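Local coordinates for MsStt7d protein (Micromonas, PDB 4IX3) that probably acts as an ATP-dependent protein kinase, a homolog of the Stt7 state transition kinase, of which this chain is the catalytic domain, at residues Ala75-Lys78 and Gly79-Ala82; Glu178-Gly182 and Val183-Ile187. All coordinates share one frame; numbering follows the deposited sequence.

Contact 1 (Ala75-Lys78 and Gly79-Ala82); sequences ANAK and GTCA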
loop_
_atom_site.group_PDB
_atom_site.type_symbol
_atom_site.label_atom_id
_atom_site.label_comp_id
_atom_site.label_asym_id
_atom_site.label_seq_id
_atom_site.Cartn_x
_atom_site.Cartn_y
_atom_site.Cartn_z
ATOM N N ALA B 75 -18.919 -9.551 17.207
ATOM C CA ALA B 75 -19.612 -9.696 18.471
ATOM C C ALA B 75 -20.688 -8.649 18.682
ATOM O O ALA B 75 -21.675 -8.973 19.353
ATOM C CB ALA B 75 -18.611 -9.666 19.616
ATOM N N ASN B 76 -20.479 -7.430 18.171
ATOM C CA ASN B 76 -21.258 -6.255 18.589
ATOM C C ASN B 76 -22.087 -5.545 17.520
ATOM O O ASN B 76 -22.986 -4.760 17.864
ATOM C CB ASN B 76 -20.365 -5.232 19.284
ATOM C CG ASN B 76 -19.823 -5.768 20.587
ATOM O OD1 ASN B 76 -18.628 -6.130 20.732
ATOM N ND2 ASN B 76 -20.716 -5.886 21.538
ATOM N N ALA B 77 -21.774 -5.792 16.251
ATOM C CA ALA B 77 -22.461 -5.129 15.148
ATOM C C ALA B 77 -22.590 -6.047 13.936
ATOM O O ALA B 77 -22.081 -5.747 12.856
ATOM C CB ALA B 77 -21.738 -3.846 14.769
ATOM N N LYS B 78 -23.276 -7.168 14.129
ATOM C CA LYS B 78 -23.503 -8.153 13.049
ATOM C C LYS B 78 -24.330 -7.542 11.926
ATOM O O LYS B 78 -25.305 -6.834 12.211
ATOM C CB LYS B 78 -24.240 -9.383 13.581
ATOM C CG LYS B 78 -23.337 -10.305 14.389
ATOM C CD LYS B 78 -24.031 -11.649 14.574
ATOM C CE LYS B 78 -23.066 -12.690 15.134
ATOM N NZ LYS B 78 -22.646 -12.248 16.490
ATOM N N GLY B 79 -23.954 -7.830 10.683
ATOM C CA GLY B 79 -24.653 -7.369 9.491
ATOM C C GLY B 79 -24.222 -6.003 9.016
ATOM O O GLY B 79 -24.615 -5.647 7.886
ATOM N N THR B 80 -23.414 -5.270 9.792
ATOM C CA THR B 80 -22.907 -3.981 9.283
ATOM C C THR B 80 -21.849 -4.188 8.202
ATOM O O THR B 80 -21.774 -3.373 7.268
ATOM C CB THR B 80 -22.354 -3.086 10.390
ATOM O OG1 THR B 80 -21.271 -3.732 11.064
ATOM C CG2 THR B 80 -23.455 -2.680 11.380
ATOM N N CYS B 81 -21.012 -5.213 8.397
ATOM C CA CYS B 81 -19.856 -5.449 7.534
ATOM C C CYS B 81 -19.866 -6.860 6.974
ATOM O O CYS B 81 -20.632 -7.718 7.485
ATOM C CB CYS B 81 -18.605 -5.238 8.371
ATOM S SG CYS B 81 -18.382 -3.601 9.072
ATOM N N ALA B 82 -19.037 -7.171 5.983
ATOM C CA ALA B 82 -18.904 -8.538 5.512
ATOM C C ALA B 82 -18.675 -9.504 6.686
ATOM O O ALA B 82 -17.883 -9.231 7.624
ATOM C CB ALA B 82 -17.742 -8.669 4.556
HETATM O O HOH W 1 -20.941 -7.085 10.638
#

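Contact 2 (Glu178-Gly182 and Val183-Ile187); sequences EKDGG and VLKLI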
loop_
_atom_site.group_PDB
_atom_site.type_symbol
_atom_site.label_atom_id
_atom_site.label_comp_id
_atom_site.label_asym_id
_atom_site.label_seq_id
_atom_site.Cartn_x
_atom_site.Cartn_y
_atom_site.Cartn_z
ATOM N N GLU B 178 -26.394 -9.582 -2.176
ATOM C CA GLU B 178 -27.476 -10.318 -2.845
ATOM C C GLU B 178 -28.159 -11.318 -1.916
ATOM O O GLU B 178 -29.399 -11.442 -1.924
ATOM C CB GLU B 178 -26.844 -11.081 -4.022
ATOM C CG GLU B 178 -25.585 -11.836 -3.538
ATOM C CD GLU B 178 -24.528 -12.343 -4.540
ATOM O OE1 GLU B 178 -23.707 -13.185 -4.085
ATOM O OE2 GLU B 178 -24.415 -11.899 -5.713
ATOM N N LYS B 179 -27.375 -11.991 -1.072
ATOM C CA LYS B 179 -27.947 -13.036 -0.183
ATOM C C LYS B 179 -28.555 -12.511 1.129
ATOM O O LYS B 179 -29.117 -13.273 1.936
ATOM C CB LYS B 179 -26.879 -14.075 0.144
ATOM C CG LYS B 179 -26.434 -14.883 -1.064
ATOM C CD LYS B 179 -25.488 -15.945 -0.562
ATOM C CE LYS B 179 -24.694 -16.561 -1.706
ATOM N NZ LYS B 179 -23.287 -16.846 -1.293
ATOM N N ASP B 180 -28.540 -11.197 1.304
ATOM C CA ASP B 180 -29.305 -10.526 2.347
ATOM C C ASP B 180 -30.161 -9.438 1.735
ATOM O O ASP B 180 -30.181 -8.299 2.224
ATOM C CB ASP B 180 -28.403 -10.058 3.487
ATOM C CG ASP B 180 -27.860 -11.260 4.251
ATOM O OD1 ASP B 180 -28.659 -11.914 4.975
ATOM O OD2 ASP B 180 -26.653 -11.586 4.145
ATOM N N GLY B 181 -30.828 -9.805 0.657
ATOM C CA GLY B 181 -31.847 -8.902 0.094
ATOM C C GLY B 181 -31.310 -7.677 -0.619
ATOM O O GLY B 181 -32.094 -6.770 -0.905
ATOM N N GLY B 182 -29.995 -7.612 -0.889
ATOM C CA GLY B 182 -29.414 -6.434 -1.550
ATOM C C GLY B 182 -28.917 -5.370 -0.588
ATOM O O GLY B 182 -28.370 -4.358 -1.038
ATOM N N VAL B 183 -29.078 -5.543 0.712
ATOM C CA VAL B 183 -28.732 -4.531 1.692
ATOM C C VAL B 183 -27.220 -4.243 1.584
ATOM O O VAL B 183 -26.415 -5.168 1.359
ATOM C CB VAL B 183 -29.068 -5.018 3.140
ATOM C CG1 VAL B 183 -28.161 -6.158 3.622
ATOM C CG2 VAL B 183 -29.087 -3.880 4.115
ATOM N N LEU B 184 -26.831 -3.004 1.815
ATOM C CA LEU B 184 -25.394 -2.687 1.728
ATOM C C LEU B 184 -24.658 -3.168 2.956
ATOM O O LEU B 184 -25.128 -2.989 4.081
ATOM C CB LEU B 184 -25.199 -1.173 1.626
ATOM C CG LEU B 184 -25.711 -0.486 0.341
ATOM C CD1 LEU B 184 -25.127 0.913 0.239
ATOM C CD2 LEU B 184 -25.499 -1.323 -0.908
ATOM N N LYS B 185 -23.494 -3.756 2.714
ATOM C CA LYS B 185 -22.546 -4.072 3.792
ATOM C C LYS B 185 -21.203 -3.368 3.528
ATOM O O LYS B 185 -20.767 -3.280 2.375
ATOM C CB LYS B 185 -22.330 -5.585 3.924
ATOM C CG LYS B 185 -23.607 -6.365 4.359
ATOM C CD LYS B 185 -23.328 -7.839 4.494
ATOM C CE LYS B 185 -24.582 -8.576 4.953
ATOM N NZ LYS B 185 -24.280 -10.034 5.141
ATOM N N LEU B 186 -20.581 -2.922 4.598
ATOM C CA LEU B 186 -19.198 -2.379 4.535
ATOM C C LEU B 186 -18.200 -3.526 4.431
ATOM O O LEU B 186 -18.394 -4.578 5.044
ATOM C CB LEU B 186 -18.911 -1.548 5.774
ATOM C CG LEU B 186 -19.616 -0.161 5.713
ATOM C CD1 LEU B 186 -19.822 0.383 7.107
ATOM C CD2 LEU B 186 -18.822 0.847 4.910
ATOM N N ILE B 187 -17.094 -3.282 3.751
ATOM C CA ILE B 187 -15.929 -4.124 3.905
ATOM C C ILE B 187 -14.785 -3.254 4.421
ATOM O O ILE B 187 -14.877 -2.014 4.463
ATOM C CB ILE B 187 -15.491 -4.795 2.608
ATOM C CG1 ILE B 187 -15.173 -3.770 1.514
ATOM C CG2 ILE B 187 -16.574 -5.773 2.137
ATOM C CD1 ILE B 187 -14.257 -4.329 0.422
#

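Contact 1 (Ala75-Lys78 and Gly79-Ala82)
Thr-80 reaches back over the turn and grips the carbonyl oxygen of Ala-77 with its hydroxyl, OG1 donating to Ala-77 O at 2.8 Å. The angle C=O...OG1 is 148°, and OG1 is tilted 15° from the carbonyl plane. The torsion explains the reach: OG1 sits between the backbone N and the carbonyl carbon (chi1 60°), which leaves CG2 beside the N, 4.0 Å from Ala-77 CB. The same oxygen takes a weak bond from Thr-80 N, at 3.4 Å, and a third from a water that lies 2.8 Å from Ala-77 O and accepts from Cys-81 N, so that three donors converge on one carbonyl.

This is a type II beta turn from Ala-77 to Thr-80, the turn that follows the kinase αC helix (59-76) and leads toward strand 84-90. Gly-79 suits its third position, where phi is positive and a beta carbon would run into the carbonyl oxygen of Lys-78. The tight part is the buried pair Ala-77 and Thr-80, both lying against Leu-159 of helix 141-161; alanine is small enough to fit there, while threonine brings a methyl for the packing and a hydroxyl for the carbonyl. A valine in place of Thr-80 would probably keep much of that packing but leave Ala-77 O without its short hydroxyl bond, held by the water and a weak amide bond.

The outer side is looser. Lys-78 and Gly-79 form the exposed corner, and the lysine chain leads away from Gly-79, bending at its last torsion to bring NZ to His-74 O near the end of the helix. Lys-78 O is bonded by Arg-158, which ties even this corner to helix 141-161.

Contact 2 (Glu178-Gly182 and Val183-Ile187)
Val-183 sets its CG1 methyl against the carbonyl oxygen of Asp-180, 3.3 Å from Asp-180 O, and beside Asp-180 CB at 3.9 Å. A chi1 of 69°, with CG1 between the backbone N and the carbonyl carbon, turns this methyl toward the Asp-180 end of the turn. The backbone bond of the turn is weak, Val-183 N donating to Asp-180 O at 3.3 Å.

The turn from Asp-180 to Val-183 is of type I' and joins strands 174-177 and 183-186 into the beta hairpin that in protein kinases runs from the catalytic loop to the DFG region, here DLG. Gly-181 and Gly-182 take its two central places, both with positive phi, which glycine adopts readily; at Gly-182 a beta carbon would also be jammed against the preceding carbonyl oxygen.

Two strand positions on, Lys-185 stretches its extended chain back across the Asp-180 side chain at about a right angle. Its NZ forms a salt bridge with Asp-180 OD2 at 3.0 Å, arriving from above the carboxylate, 48° out of its plane. Its stronger partner is Glu-114, a residue seen to bind ADP in this protein, with which NZ also forms a salt bridge; two carboxylates would probably favour the charged form of the lysine.

Both contacts are beta turns that rely on glycine where phi is positive. In contact 1 Ala-77 and Thr-80 are buried, Lys-78 and Gly-79 exposed; in contact 2 Gly-182, Leu-184 and Lys-185 are buried, Asp-180 and Gly-181 exposed. Hydroxyl and water share the turn carbonyl with a weak amide bond in contact 1; in contact 2 that weak bond stands with a methyl contact, and a salt bridge holds the side chains. Contact 1 follows a helix and contact 2 lies in a hairpin turn, yet both rest on helix 141-161. They meet through probable hydrogen bonds, Ala-82 N to Leu-186 O (2.8 Å) and Leu-186 N to Thr-80 O (3.0 Å), near magnesium ligand Asp-188.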